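Local structure of adhesin (Streptococcus sanguinis SK1 = NCTC 7863, 6VT2) at residues P67-A70 with P75-T78; F216-E221 with Y382-P387. The protein binds sialylated glycans through two siglec-like modules in tandem, and so probably mediates bacterial attachment to host surfaces. One frame throughout, in Å; residues are numbered along the deposited sequence.

How the contacts relate
From the N terminus the chain first meets contact 1, in the first siglec-like module. There 67-70 turns back on 75-78 with four residues between them, a local closure of the loop running from strand 58-61 into strand 76-83. Contact 2 belongs to the second pair of modules: 216-221, where strand 213-217 ends in a turn, meets 382-387 in the loop between strands 378-381 and 392-395, enclosing 160 residues. It joins the second siglec-like module to the atypical Rib domain that follows. The contacts are in series, neither nesting nor crossing. The centres of contact 1 and contact 2 are 92 Å apart, on opposite sides of the chain's centre.

Contact 1 of 2, residues P67-A70 with P75-T78; sequences PGNA and PLRT
L76 is packed against N69 and A70, and the close packing is concentrated on the carbonyl oxygen of N69. That oxygen, N69 O, lies 3.4 Å from L76 CA and also 3.4 Å from L76 CB. The same N69 O is 3.7 Å from the methyl L76 CD1. It also comes within 3.4 Å of L76 N, but the angle is too poor for a hydrogen bond, and none is found elsewhere between the two segments. Apolar packing completes this part: A70 CB stands 4.0 Å from L76 CB.

With L76 CG anti to its own nitrogen (chi1 -179°), CD1 is carried alongside the N69 amide, 4.0 Å from N69 ND2. The amide's polar partners lie elsewhere: ND2 donates to N63 O, and OD1 accepts from V35 N. These two bonds, made at opposite ends of the carboxamide, fix its rotation, with CB, CG and ND2 turned to L76 CD1. Backbone bonds tie A70 to D30 and G33, and L76 to T28, anchoring both segments to strand 21-29 and the loop after it.

The looser side begins at P75. Its CB points away from the loop, its backbone C is 3.9 Å from N69 O, and its ring rests on E27 and T29. Farther out, the exposed R77 carries its guanidinium away from the loop, to a salt bridge with E27 and a cation-pi contact with F25.

Inward, L76 touches V35 and V38 on strand 35-41, which belongs to the opposing sheet. A calcium ion, for which D30 is a ligand, lies about 9 Å from the A70 side chain. The loop packs over L76, the first residue of strand 76-83, whose side chain faces inward near the calcium-bearing end of a beta sandwich, as in siglec-like (immunoglobulin-type) modules.

Contact 2 of 2, residues F216-E221 with Y382-P387; sequences FYRGEE and YPDDTP
The R218 guanidinium has D384 CB over one face and the methyl T386 CG2 at its edge, in plane, 3.6 Å from NH2. T386 OG1 approaches obliquely, 3.3 Å from R218 NH2. The carboxylate of D384 is tilted 34° from the guanidinium plane and meets it by a single salt bridge, OD2 to R218 NH1 at 3.3 Å, instead of a coplanar two-pronged pairing. The backbone supplies a fork: NH1 and NH2 of R218 each lie 2.9 Å from D384 O, and both hydrogen bonds are weak, bent to about 125°. In the R218 chain the bend at chi3 (61°) turns the guanidinium back over D384.

Both charged groups have further partners. R218 donates through NE to L289 O and through NH2 to K287 O; D384 takes Q323 N at OD2 and S391 OG at OD1. Q323 also gives NE2 to R218 O; this residue, which follows strand 314-321, therefore bonds to both segments.

The chemistry is that of a buried arginine whose charge is probably offset by D384 and by the carbonyl oxygens of D384, K287 and L289, a directional junction that probably restrains the second siglec-like module against its Rib domain.

Contact 1 of 2, residues P67-A70 with P75-T78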
loop_
_atom_site.group_PDB
_atom_site.type_symbol
_atom_site.label_atom_id
_atom_site.label_comp_id
_atom_site.label_asym_id
_atom_site.label_seq_id
_atom_site.Cartn_x
_atom_site.Cartn_y
_atom_site.Cartn_z
ATOM N N PRO A 67 -57.899 -7.276 -9.616
ATOM C CA PRO A 67 -57.941 -8.257 -10.709
ATOM C C PRO A 67 -56.573 -8.441 -11.345
ATOM O O PRO A 67 -55.875 -7.490 -11.656
ATOM C CB PRO A 67 -58.944 -7.654 -11.704
ATOM C CG PRO A 67 -59.720 -6.692 -10.914
ATOM C CD PRO A 67 -58.885 -6.189 -9.781
ATOM N N GLY A 68 -56.160 -9.686 -11.499
ATOM C CA GLY A 68 -54.932 -9.934 -12.172
ATOM C C GLY A 68 -53.714 -9.786 -11.306
ATOM O O GLY A 68 -52.586 -9.836 -11.809
ATOM N N ASN A 69 -53.921 -9.675 -10.019
ATOM C CA ASN A 69 -52.799 -9.461 -9.134
ATOM C C ASN A 69 -52.087 -10.730 -8.712
ATOM O O ASN A 69 -51.101 -10.617 -8.008
ATOM C CB ASN A 69 -53.189 -8.745 -7.848
ATOM C CG ASN A 69 -54.067 -9.561 -6.909
ATOM O OD1 ASN A 69 -54.436 -10.683 -7.198
ATOM N ND2 ASN A 69 -54.416 -8.987 -5.778
ATOM N N ALA A 70 -52.546 -11.899 -9.093
ATOM C CA ALA A 70 -52.026 -13.121 -8.550
ATOM C C ALA A 70 -51.985 -14.224 -9.591
ATOM O O ALA A 70 -52.643 -15.238 -9.500
ATOM C CB ALA A 70 -52.856 -13.531 -7.356
ATOM N N PRO A 75 -46.888 -13.243 -9.711
ATOM C CA PRO A 75 -47.477 -13.592 -8.452
ATOM C C PRO A 75 -47.680 -12.414 -7.502
ATOM O O PRO A 75 -46.999 -11.479 -7.557
ATOM C CB PRO A 75 -46.510 -14.568 -7.781
ATOM C CG PRO A 75 -45.682 -15.073 -8.911
ATOM C CD PRO A 75 -45.627 -13.950 -9.914
ATOM N N LEU A 76 -48.672 -12.534 -6.645
ATOM C CA LEU A 76 -48.905 -11.506 -5.637
ATOM C C LEU A 76 -47.766 -11.610 -4.622
ATOM O O LEU A 76 -47.555 -12.666 -4.136
ATOM C CB LEU A 76 -50.225 -11.776 -4.956
ATOM C CG LEU A 76 -50.525 -10.726 -3.921
ATOM C CD1 LEU A 76 -50.657 -9.355 -4.565
ATOM C CD2 LEU A 76 -51.762 -11.094 -3.150
ATOM N N ARG A 77 -47.091 -10.513 -4.331
ATOM C CA ARG A 77 -45.927 -10.542 -3.439
ATOM C C ARG A 77 -46.252 -9.950 -2.063
ATOM O O ARG A 77 -46.701 -8.864 -2.004
ATOM C CB ARG A 77 -44.802 -9.790 -4.118
ATOM C CG ARG A 77 -44.137 -10.761 -5.057
ATOM C CD ARG A 77 -43.086 -10.233 -5.928
ATOM N NE ARG A 77 -41.914 -9.872 -5.200
ATOM C CZ ARG A 77 -40.938 -10.611 -4.779
ATOM N NH1 ARG A 77 -41.001 -11.919 -4.821
ATOM N NH2 ARG A 77 -39.906 -9.992 -4.265
ATOM N N THR A 78 -45.984 -10.695 -1.004
ATOM C CA THR A 78 -46.233 -10.203 0.351
ATOM C C THR A 78 -44.874 -10.070 1.008
ATOM O O THR A 78 -44.148 -10.988 0.936
ATOM C CB THR A 78 -47.091 -11.183 1.129
ATOM O OG1 THR A 78 -48.378 -11.203 0.540
ATOM C CG2 THR A 78 -47.217 -10.847 2.595
#

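Contact 2 of 2, residues F216-E221 with Y382-P387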
loop_
_atom_site.group_PDB
_atom_site.type_symbol
_atom_site.label_atom_id
_atom_site.label_comp_id
_atom_site.label_asym_id
_atom_site.label_seq_id
_atom_site.Cartn_x
_atom_site.Cartn_y
_atom_site.Cartn_z
ATOM N N PHE A 216 30.913 10.027 -6.271
ATOM C CA PHE A 216 30.658 11.448 -6.379
ATOM C C PHE A 216 31.785 12.016 -7.200
ATOM O O PHE A 216 32.947 11.881 -6.843
ATOM C CB PHE A 216 30.581 12.126 -5.010
ATOM C CG PHE A 216 29.263 11.966 -4.358
ATOM C CD1 PHE A 216 28.769 10.738 -3.924
ATOM C CD2 PHE A 216 28.493 13.092 -4.137
ATOM C CE1 PHE A 216 27.510 10.674 -3.315
ATOM C CE2 PHE A 216 27.234 12.986 -3.611
ATOM C CZ PHE A 216 26.783 11.796 -3.169
ATOM N N TYR A 217 31.441 12.704 -8.241
ATOM C CA TYR A 217 32.438 13.324 -9.093
ATOM C C TYR A 217 32.811 14.655 -8.504
ATOM O O TYR A 217 31.927 15.475 -8.220
ATOM C CB TYR A 217 31.868 13.508 -10.507
ATOM C CG TYR A 217 31.700 12.188 -11.165
ATOM C CD1 TYR A 217 32.738 11.514 -11.740
ATOM C CD2 TYR A 217 30.473 11.563 -11.110
ATOM C CE1 TYR A 217 32.557 10.269 -12.268
ATOM C CE2 TYR A 217 30.308 10.309 -11.630
ATOM C CZ TYR A 217 31.348 9.686 -12.238
ATOM O OH TYR A 217 31.186 8.403 -12.720
ATOM N N ARG A 218 34.101 14.900 -8.357
ATOM C CA ARG A 218 34.559 16.140 -7.770
ATOM C C ARG A 218 33.986 17.315 -8.544
ATOM O O ARG A 218 34.038 17.354 -9.760
ATOM C CB ARG A 218 36.096 16.170 -7.762
ATOM C CG ARG A 218 36.658 15.056 -6.893
ATOM C CD ARG A 218 38.148 14.795 -7.163
ATOM N NE ARG A 218 38.957 15.951 -6.884
ATOM C CZ ARG A 218 39.658 16.635 -7.796
ATOM N NH1 ARG A 218 39.687 16.241 -9.045
ATOM N NH2 ARG A 218 40.368 17.671 -7.476
ATOM N N GLY A 219 33.422 18.271 -7.840
ATOM C CA GLY A 219 32.918 19.458 -8.452
ATOM C C GLY A 219 31.582 19.354 -9.109
ATOM O O GLY A 219 31.181 20.319 -9.776
ATOM N N GLU A 220 30.846 18.336 -8.943
ATOM C CA GLU A 220 29.497 18.178 -9.485
ATOM C C GLU A 220 28.605 17.662 -8.378
ATOM O O GLU A 220 28.918 16.670 -7.738
ATOM C CB GLU A 220 29.416 17.183 -10.640
ATOM C CG GLU A 220 30.212 17.667 -11.868
ATOM C CD GLU A 220 29.990 16.800 -13.099
ATOM O OE1 GLU A 220 30.458 17.224 -14.210
ATOM O OE2 GLU A 220 29.332 15.737 -12.986
ATOM N N GLU A 221 27.497 18.193 -8.207
ATOM C CA GLU A 221 26.615 17.730 -7.149
ATOM C C GLU A 221 26.093 16.349 -7.484
ATOM O O GLU A 221 25.708 16.047 -8.622
ATOM C CB GLU A 221 25.493 18.678 -6.974
ATOM C CG GLU A 221 24.604 18.335 -5.795
ATOM C CD GLU A 221 23.589 19.456 -5.607
ATOM O OE1 GLU A 221 22.842 19.823 -6.566
ATOM O OE2 GLU A 221 23.622 20.011 -4.491
ATOM N N TYR A 382 39.360 19.481 -17.154
ATOM C CA TYR A 382 38.051 19.573 -16.551
ATOM C C TYR A 382 38.141 20.431 -15.321
ATOM O O TYR A 382 39.218 20.641 -14.772
ATOM C CB TYR A 382 37.566 18.184 -16.173
ATOM C CG TYR A 382 37.374 17.335 -17.368
ATOM C CD1 TYR A 382 36.241 17.483 -18.137
ATOM C CD2 TYR A 382 38.324 16.407 -17.741
ATOM C CE1 TYR A 382 36.067 16.763 -19.282
ATOM C CE2 TYR A 382 38.133 15.661 -18.880
ATOM C CZ TYR A 382 37.051 15.864 -19.642
ATOM O OH TYR A 382 36.866 15.153 -20.802
ATOM N N PRO A 383 37.028 21.004 -14.902
ATOM C CA PRO A 383 37.090 22.063 -13.889
ATOM C C PRO A 383 37.427 21.582 -12.476
ATOM O O PRO A 383 37.612 22.419 -11.598
ATOM C CB PRO A 383 35.702 22.704 -13.987
ATOM C CG PRO A 383 34.881 21.801 -14.706
ATOM C CD PRO A 383 35.766 21.010 -15.626
ATOM N N ASP A 384 37.519 20.281 -12.243
ATOM C CA ASP A 384 37.967 19.752 -10.975
ATOM C C ASP A 384 39.467 19.480 -10.997
ATOM O O ASP A 384 40.017 18.955 -10.030
ATOM C CB ASP A 384 37.229 18.470 -10.591
ATOM C CG ASP A 384 37.372 17.350 -11.588
ATOM O OD1 ASP A 384 37.567 17.623 -12.781
ATOM O OD2 ASP A 384 37.254 16.184 -11.210
ATOM N N ASP A 385 40.154 19.820 -12.091
ATOM C CA ASP A 385 41.577 19.570 -12.154
ATOM C C ASP A 385 42.305 20.324 -11.057
ATOM O O ASP A 385 42.115 21.517 -10.898
ATOM C CB ASP A 385 42.109 19.996 -13.522
ATOM C CG ASP A 385 43.574 19.710 -13.725
ATOM O OD1 ASP A 385 43.932 18.548 -13.941
ATOM O OD2 ASP A 385 44.357 20.669 -13.679
ATOM N N THR A 386 43.166 19.626 -10.331
ATOM C CA THR A 386 44.023 20.240 -9.339
ATOM C C THR A 386 45.381 19.520 -9.414
ATOM O O THR A 386 45.427 18.365 -9.796
ATOM C CB THR A 386 43.507 20.097 -7.903
ATOM O OG1 THR A 386 43.496 18.727 -7.552
ATOM C CG2 THR A 386 42.141 20.781 -7.699
ATOM N N PRO A 387 46.420 20.135 -8.894
ATOM C CA PRO A 387 47.709 19.400 -8.897
ATOM C C PRO A 387 47.682 18.061 -8.186
ATOM O O PRO A 387 48.310 17.110 -8.685
ATOM C CB PRO A 387 48.668 20.378 -8.234
ATOM C CG PRO A 387 48.093 21.652 -8.476
ATOM C CD PRO A 387 46.563 21.477 -8.392
#